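PDB 6ANS: uncharacterized protein from Burkholderia cenocepacia, which is of unknown function but carries two DUF1214 regions in one chain, which pairs with a second copy of itself in the assembly. Local coordinates for residues T29-S33 and G34-A38; P221-P224 and L225-Q228; T241-L244 and F245-A249; G230-R233 and A234-V238. All blocks are in the same frame, centred on the assembly; numbering follows the deposited sequence.

Interaction 1. Residues T29-S33 and G34-A38; sequences TQLLS and GQTWA
Q30 and L31 run up against T36 where helix 24-33 breaks and helix 35-46 begins at once, a tight turn between two helices, made at a glycine of positive phi. The hinge is G34, with a phi of 95°, a value glycine adopts readily; the same residue serves as N-cap of the second helix. Two backbone bonds tie the turn. G34 N donates to L31 O at 3.2 Å, and T36 N reaches back to Q30 O at 3.0 Å with the N-H well aimed (165°), though it meets that oxygen from above the carbonyl plane. The bend brings the CA atoms of Q30 and Q35 to within 4.9 Å, with their CB atoms in contact.

The T36 side chain fits into this bend. With OG1 anti to the carbonyl carbon (chi1 -52°), the hydroxyl is swung over the L31 backbone, and CB of Q30 packs against T36 OG1 at 3.6 Å. A water then joins OG1 to Q30 OE1, the glutamine reaching it on an extended chain. CD1 of L31 lies against CB of T36 and also meets L227 of helix 224-251, while CD2 turns to P224; A64 of the second subunit packs on the same leucine. The polar end of Q35 goes to D39 instead. A second water donates to L31 O at 2.6 Å and accepts from W37 N at 3.0 Å.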
# COMPACT_ATOMS: atom_id res chain seq x y z
N THR A 29 -2.20 22.35 18.72
CA THR A 29 -2.58 23.58 18.03
C THR A 29 -1.97 23.64 16.63
O THR A 29 -2.65 23.99 15.66
CB THR A 29 -2.18 24.79 18.88
OG1 THR A 29 -2.88 24.72 20.12
CG2 THR A 29 -2.52 26.11 18.20
N GLN A 30 -0.69 23.27 16.50
CA GLN A 30 -0.04 23.31 15.20
C GLN A 30 -0.67 22.34 14.21
O GLN A 30 -0.71 22.60 13.00
CB GLN A 30 1.46 23.08 15.34
CG GLN A 30 2.15 24.19 16.15
CD GLN A 30 3.64 23.99 16.26
OE1 GLN A 30 4.19 23.04 15.71
NE2 GLN A 30 4.30 24.88 16.99
N LEU A 31 -1.11 21.18 14.70
CA LEU A 31 -1.77 20.22 13.82
C LEU A 31 -3.08 20.78 13.31
O LEU A 31 -3.36 20.75 12.10
CB LEU A 31 -2.02 18.90 14.54
CG LEU A 31 -2.77 18.06 13.49
CD1 LEU A 31 -1.85 17.17 12.63
CD2 LEU A 31 -4.02 17.39 13.99
N LEU A 32 -3.92 21.27 14.23
CA LEU A 32 -5.25 21.77 13.87
C LEU A 32 -5.16 22.99 12.96
O LEU A 32 -6.07 23.22 12.16
CB LEU A 32 -6.04 22.11 15.14
CG LEU A 32 -6.35 20.92 16.05
CD1 LEU A 32 -7.10 21.35 17.31
CD2 LEU A 32 -7.18 19.92 15.26
N SER A 33 -4.09 23.77 13.07
CA SER A 33 -3.98 24.99 12.28
C SER A 33 -3.42 24.76 10.88
O SER A 33 -3.46 25.68 10.06
CB SER A 33 -3.08 26.00 12.99
OG SER A 33 -1.72 25.61 12.92
N GLY A 34 -2.86 23.58 10.59
CA GLY A 34 -2.20 23.38 9.32
C GLY A 34 -0.70 23.59 9.36
O GLY A 34 -0.02 23.30 8.36
N GLN A 35 -0.16 24.08 10.47
CA GLN A 35 1.28 24.26 10.57
C GLN A 35 2.01 22.92 10.46
O GLN A 35 3.01 22.81 9.74
CB GLN A 35 1.62 24.96 11.90
CG GLN A 35 3.08 25.28 12.08
CD GLN A 35 3.58 26.23 11.02
OE1 GLN A 35 3.08 27.36 10.90
NE2 GLN A 35 4.57 25.80 10.27
N THR A 36 1.49 21.88 11.13
CA THR A 36 2.13 20.57 11.06
C THR A 36 2.16 20.06 9.63
O THR A 36 3.17 19.47 9.19
CB THR A 36 1.40 19.56 11.95
OG1 THR A 36 1.25 20.09 13.26
CG2 THR A 36 2.18 18.25 12.02
N TRP A 37 1.06 20.24 8.90
CA TRP A 37 1.03 19.80 7.51
C TRP A 37 2.08 20.53 6.70
O TRP A 37 2.77 19.93 5.87
CB TRP A 37 -0.37 20.00 6.92
CG TRP A 37 -0.48 19.44 5.53
CD1 TRP A 37 -0.53 20.14 4.36
CD2 TRP A 37 -0.54 18.05 5.16
NE1 TRP A 37 -0.62 19.29 3.30
CE2 TRP A 37 -0.62 18.00 3.75
CE3 TRP A 37 -0.53 16.85 5.88
CZ2 TRP A 37 -0.70 16.80 3.06
CZ3 TRP A 37 -0.61 15.65 5.19
CH2 TRP A 37 -0.69 15.63 3.79
N ALA A 38 2.23 21.84 6.93
CA ALA A 38 3.27 22.58 6.23
C ALA A 38 4.65 22.04 6.57
O ALA A 38 5.47 21.78 5.68
CB ALA A 38 3.18 24.07 6.57
O HOH W 1 3.73 20.42 14.38
O HOH W 2 -1.72 20.38 10.14

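Interaction 2. Residues P221-P224 and L225-Q228; sequences PLDP and LALQ
L222 touches L227 through their CD2 methyls, 4.2 Å apart, across the start of helix 224-251. Counted from the N-cap, D223, these are the residue before the cap and the fourth residue of the helix, which makes the pair a hydrophobic staple. L222 throws its CG anti to the backbone N (chi1 -177°), and this carries the methyl across to the leucine of the turn.

D223 does the capping. Its OD2 accepts from A226 N at 3.2 Å, the N-H arriving above the carboxylate plane, and the same oxygen lies 3.2 Å from L225 CB, with the aspartate and leucine side chains running side by side. The D223 main chain contributes as well: its O takes L227 N at 3.0 Å in the first regular helical bond. A carboxylate set against the first N-H groups of a helix would be expected to interact well with the positive end of the helix dipole.

P224 follows as the first helical residue, a position where the missing N-H costs nothing, because no earlier turn is there to receive it. Its carbonyl O accepts from Q228 N at 2.8 Å and also lies 3.5 Å from Q228 CB.

The turn has two neighbours. Helix 24-33 covers P224 with L31, and both L225 and Q228 with R27, while the second subunit packs its A64 on P224 and its R68 on L222.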
# COMPACT_ATOMS: atom_id res chain seq x y z
N PRO A 221 -11.38 8.00 18.96
CA PRO A 221 -11.26 8.78 17.72
C PRO A 221 -9.85 9.32 17.55
O PRO A 221 -9.10 9.49 18.52
CB PRO A 221 -12.28 9.91 17.90
CG PRO A 221 -13.21 9.43 18.99
CD PRO A 221 -12.35 8.60 19.90
N LEU A 222 -9.51 9.60 16.29
CA LEU A 222 -8.20 10.17 15.96
C LEU A 222 -7.92 11.40 16.80
O LEU A 222 -8.69 12.36 16.79
CB LEU A 222 -8.17 10.53 14.47
CG LEU A 222 -6.81 11.07 13.97
CD1 LEU A 222 -5.71 10.03 14.20
CD2 LEU A 222 -6.91 11.41 12.49
N ASP A 223 -6.82 11.37 17.50
CA ASP A 223 -6.39 12.44 18.40
C ASP A 223 -5.44 13.39 17.69
O ASP A 223 -4.48 12.93 17.07
CB ASP A 223 -5.72 11.84 19.64
CG ASP A 223 -5.22 12.91 20.60
OD1 ASP A 223 -6.04 13.69 21.11
OD2 ASP A 223 -4.00 12.96 20.84
N PRO A 224 -5.68 14.70 17.71
CA PRO A 224 -4.74 15.62 17.04
C PRO A 224 -3.29 15.48 17.49
O PRO A 224 -2.38 15.50 16.65
CB PRO A 224 -5.31 17.01 17.37
CG PRO A 224 -6.78 16.77 17.57
CD PRO A 224 -6.86 15.41 18.24
N LEU A 225 -3.03 15.31 18.80
CA LEU A 225 -1.65 15.17 19.25
C LEU A 225 -1.00 13.93 18.66
O LEU A 225 0.14 13.99 18.19
CB LEU A 225 -1.59 15.10 20.78
CG LEU A 225 -0.17 15.12 21.36
CD1 LEU A 225 0.60 16.36 20.92
CD2 LEU A 225 -0.21 15.05 22.88
N ALA A 226 -1.71 12.80 18.64
CA ALA A 226 -1.12 11.58 18.10
C ALA A 226 -0.85 11.73 16.60
O ALA A 226 0.18 11.25 16.09
CB ALA A 226 -2.04 10.39 18.38
N LEU A 227 -1.74 12.40 15.88
CA LEU A 227 -1.51 12.60 14.45
C LEU A 227 -0.35 13.56 14.21
O LEU A 227 0.43 13.38 13.28
CB LEU A 227 -2.78 13.13 13.78
CG LEU A 227 -2.56 13.34 12.28
CD1 LEU A 227 -2.17 12.00 11.60
CD2 LEU A 227 -3.74 13.99 11.59
N GLN A 228 -0.24 14.61 15.03
CA GLN A 228 0.90 15.51 14.93
C GLN A 228 2.20 14.73 15.02
O GLN A 228 3.12 14.92 14.22
CB GLN A 228 0.83 16.60 16.01
CG GLN A 228 1.90 17.72 15.85
CD GLN A 228 3.28 17.36 16.45
OE1 GLN A 228 3.41 16.42 17.24
NE2 GLN A 228 4.31 18.10 16.05

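Interaction 3. Residues T241-L244 and F245-A249; sequences TSKL and FADWA
L244 and F245, neighbours in the sequence, meet side by side near the C-terminal end of the long helix 224-251. The backbone here is plain alpha helix: F245 N, A246 N, D247 N and W248 N bond in turn to the carbonyl O atoms of T241, S242, K243 and L244.

The aromatic and apolar contacts gather round F245. L244 lays CD2 over one face of the F245 ring, a CH-pi contact 4.0 Å from the centroid and 24° off the ring normal. T241 CG2 comes to the ring in its plane, at the edge, 3.9 Å from F245 CD2. With CG anti to its own N (chi1 168°), L244 leans on along the helix, and its other methyl, CD1, reaches W248 NE1 at 3.8 Å. F245 CE1 in turn lies over one face of the indole, off toward its rim.

The charged pair is K243 and D247, one helical turn apart. K243 NZ lies 3.6 Å from D247 OD2, a long salt bridge; the lysine chain runs extended until a bend at its last torsion. D247 has a second cationic partner, R53, which meets OD1.

Helix 60-83 packs L73 against T241 and S242, helix 143-146 sets Y143 against T241 and L244, and I102 of a loop touches F245, so this turn is wedged between helices and loops.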
# COMPACT_ATOMS: atom_id res chain seq x y z
N THR A 241 15.98 7.88 6.71
CA THR A 241 16.24 6.60 6.06
C THR A 241 17.05 6.80 4.79
O THR A 241 18.03 6.09 4.55
CB THR A 241 14.93 5.88 5.75
OG1 THR A 241 14.22 5.65 6.97
CG2 THR A 241 15.17 4.52 5.02
N SER A 242 16.64 7.76 3.96
CA SER A 242 17.40 8.05 2.75
C SER A 242 18.82 8.50 3.10
O SER A 242 19.78 8.06 2.47
CB SER A 242 16.69 9.09 1.88
OG SER A 242 16.47 10.34 2.54
N LYS A 243 18.96 9.35 4.12
CA LYS A 243 20.30 9.77 4.53
C LYS A 243 21.12 8.57 5.01
O LYS A 243 22.28 8.42 4.62
CB LYS A 243 20.21 10.83 5.62
CG LYS A 243 21.55 11.25 6.25
CD LYS A 243 21.30 12.37 7.28
CE LYS A 243 22.51 12.66 8.18
NZ LYS A 243 23.82 12.62 7.47
N LEU A 244 20.51 7.71 5.83
CA LEU A 244 21.22 6.56 6.41
C LEU A 244 21.82 5.68 5.32
O LEU A 244 23.03 5.39 5.33
CB LEU A 244 20.27 5.73 7.29
CG LEU A 244 20.75 4.34 7.75
CD1 LEU A 244 22.00 4.47 8.65
CD2 LEU A 244 19.66 3.53 8.48
N PHE A 245 21.00 5.23 4.38
CA PHE A 245 21.52 4.29 3.40
C PHE A 245 22.29 4.97 2.27
O PHE A 245 23.12 4.31 1.63
CB PHE A 245 20.38 3.41 2.89
CG PHE A 245 19.86 2.49 3.96
CD1 PHE A 245 20.69 1.50 4.48
CD2 PHE A 245 18.61 2.68 4.51
CE1 PHE A 245 20.25 0.65 5.50
CE2 PHE A 245 18.16 1.86 5.53
CZ PHE A 245 18.99 0.84 6.03
N ALA A 246 22.10 6.27 2.07
CA ALA A 246 23.01 7.00 1.18
C ALA A 246 24.39 7.14 1.81
O ALA A 246 25.41 7.08 1.10
CB ALA A 246 22.44 8.38 0.86
N ASP A 247 24.46 7.32 3.14
CA ASP A 247 25.76 7.28 3.82
C ASP A 247 26.44 5.92 3.61
O ASP A 247 27.65 5.86 3.35
CB ASP A 247 25.61 7.57 5.31
CG ASP A 247 25.23 9.01 5.59
OD1 ASP A 247 25.33 9.87 4.68
OD2 ASP A 247 24.80 9.28 6.73
N TRP A 248 25.68 4.83 3.74
CA TRP A 248 26.25 3.50 3.52
C TRP A 248 26.79 3.36 2.10
O TRP A 248 27.92 2.91 1.89
CB TRP A 248 25.19 2.42 3.75
CG TRP A 248 24.93 2.10 5.17
CD1 TRP A 248 25.12 2.91 6.25
CD2 TRP A 248 24.44 0.85 5.67
NE1 TRP A 248 24.76 2.24 7.40
CE2 TRP A 248 24.35 0.97 7.07
CE3 TRP A 248 24.05 -0.36 5.07
CZ2 TRP A 248 23.89 -0.06 7.88
CZ3 TRP A 248 23.60 -1.39 5.88
CH2 TRP A 248 23.53 -1.24 7.26
N ALA A 249 25.96 3.70 1.10
CA ALA A 249 26.37 3.47 -0.28
C ALA A 249 27.63 4.25 -0.60
O ALA A 249 28.57 3.70 -1.19
CB ALA A 249 25.24 3.85 -1.24

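Interaction 4. Residues G230-R233 and A234-V238; sequences GLMR and AAQFV
M232, a selenomethionine, and Q236 reach each other because both carry CG anti to the carbonyl carbon (chi1 -70° and -80°), and because the selenomethionine chain then bends twice, at chi2 and chi3. The two chains cross, and M232 CE comes to rest 3.8 Å from Q236 NE2, a methyl packed against an amide nitrogen. A bend in the glutamine at chi2 folds the amide back over the main chain, placing Q236 CD 3.3 Å from M232 O. That carbonyl O of M232 already accepts the backbone Q236 N at 2.8 Å.

All this lies in the middle of helix 224-251, whose regular i to i+4 bonds continue through A234 N to G230 O, A235 N to L231 O and F237 N to R233 O, the last at 2.8 Å. The alanines keep two flanks slim. CB of A234 sits 3.3 Å from G230 O and faces A77 of helix 60-83, whereas A235 lies against F40 and T43 of helix 35-46, which also meets M232. R233 turns off toward H81 of helix 60-83 and E144 of helix 143-146. F237, with CB 3.3 Å from R233 O, directs its ring away to A77, M80 and I102.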
# COMPACT_ATOMS: atom_id res chain seq x y z
N GLY A 230 2.63 11.42 14.55
CA GLY A 230 2.77 10.46 13.47
C GLY A 230 3.23 11.11 12.18
O GLY A 230 4.08 10.56 11.47
N LEU A 231 2.70 12.28 11.85
CA LEU A 231 3.10 12.95 10.62
C LEU A 231 4.58 13.34 10.66
O LEU A 231 5.32 13.09 9.70
CB LEU A 231 2.22 14.18 10.37
CG LEU A 231 0.80 13.86 9.90
CD1 LEU A 231 -0.07 15.12 9.94
CD2 LEU A 231 0.83 13.26 8.51
N MSE A 232 5.02 13.96 11.76
CA MSE A 232 6.41 14.39 11.84
C MSE A 232 7.34 13.18 11.83
O MSE A 232 8.37 13.19 11.15
CB MSE A 232 6.65 15.26 13.08
CG MSE A 232 5.97 16.65 12.99
SE MSE A 232 5.97 17.47 11.15
CE MSE A 232 7.93 17.60 10.92
N ARG A 233 6.98 12.10 12.54
CA ARG A 233 7.81 10.90 12.48
C ARG A 233 7.86 10.34 11.07
O ARG A 233 8.93 9.91 10.60
CB ARG A 233 7.32 9.84 13.48
CG ARG A 233 7.78 10.10 14.94
CD ARG A 233 7.42 8.92 15.86
NE ARG A 233 5.98 8.83 16.06
CZ ARG A 233 5.31 9.57 16.95
NH1 ARG A 233 5.97 10.42 17.73
NH2 ARG A 233 3.99 9.44 17.07
N ALA A 234 6.72 10.34 10.37
CA ALA A 234 6.71 9.85 8.99
C ALA A 234 7.63 10.68 8.11
O ALA A 234 8.46 10.13 7.37
CB ALA A 234 5.28 9.85 8.44
N ALA A 235 7.53 12.01 8.20
CA ALA A 235 8.38 12.88 7.39
C ALA A 235 9.84 12.69 7.74
O ALA A 235 10.70 12.63 6.85
CB ALA A 235 7.99 14.36 7.56
N GLN A 236 10.15 12.59 9.03
CA GLN A 236 11.54 12.43 9.45
C GLN A 236 12.07 11.05 9.09
O GLN A 236 13.28 10.90 8.88
CB GLN A 236 11.66 12.70 10.96
CG GLN A 236 11.70 14.20 11.28
CD GLN A 236 11.03 14.55 12.59
OE1 GLN A 236 10.81 13.67 13.44
NE2 GLN A 236 10.72 15.83 12.78
N PHE A 237 11.20 10.04 8.99
CA PHE A 237 11.60 8.73 8.49
C PHE A 237 12.14 8.81 7.07
O PHE A 237 13.15 8.18 6.75
CB PHE A 237 10.42 7.76 8.57
CG PHE A 237 10.75 6.34 8.15
CD1 PHE A 237 11.19 5.40 9.09
CD2 PHE A 237 10.59 5.94 6.82
CE1 PHE A 237 11.47 4.08 8.71
CE2 PHE A 237 10.88 4.63 6.43
CZ PHE A 237 11.32 3.69 7.37
N VAL A 238 11.47 9.56 6.19
CA VAL A 238 11.94 9.70 4.81
C VAL A 238 13.33 10.31 4.78
O VAL A 238 14.25 9.80 4.13
CB VAL A 238 10.96 10.55 3.97
CG1 VAL A 238 11.56 10.80 2.59
CG2 VAL A 238 9.62 9.87 3.85

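Overall arrangement
From the N terminus, interaction 1 comes first, at the kink joining helices 24-33 and 35-46. The two beta-sheets built from strands between 109 and 212 intervene before interaction 2 starts helix 224-251; interactions 4 and 3 follow along that same helix. All four are local, so none closes a long loop, and they run in series without nesting or crossing. Interaction 1 packs on both 2 and 4: L31 meets P224, L227 and L231, and T36 meets Q228 and M232. Interactions 1 and 2 also touch the second subunit. Interaction 3, its centre 29 Å from that of interaction 1, lies deeper, about 13 Å from the chain's centre.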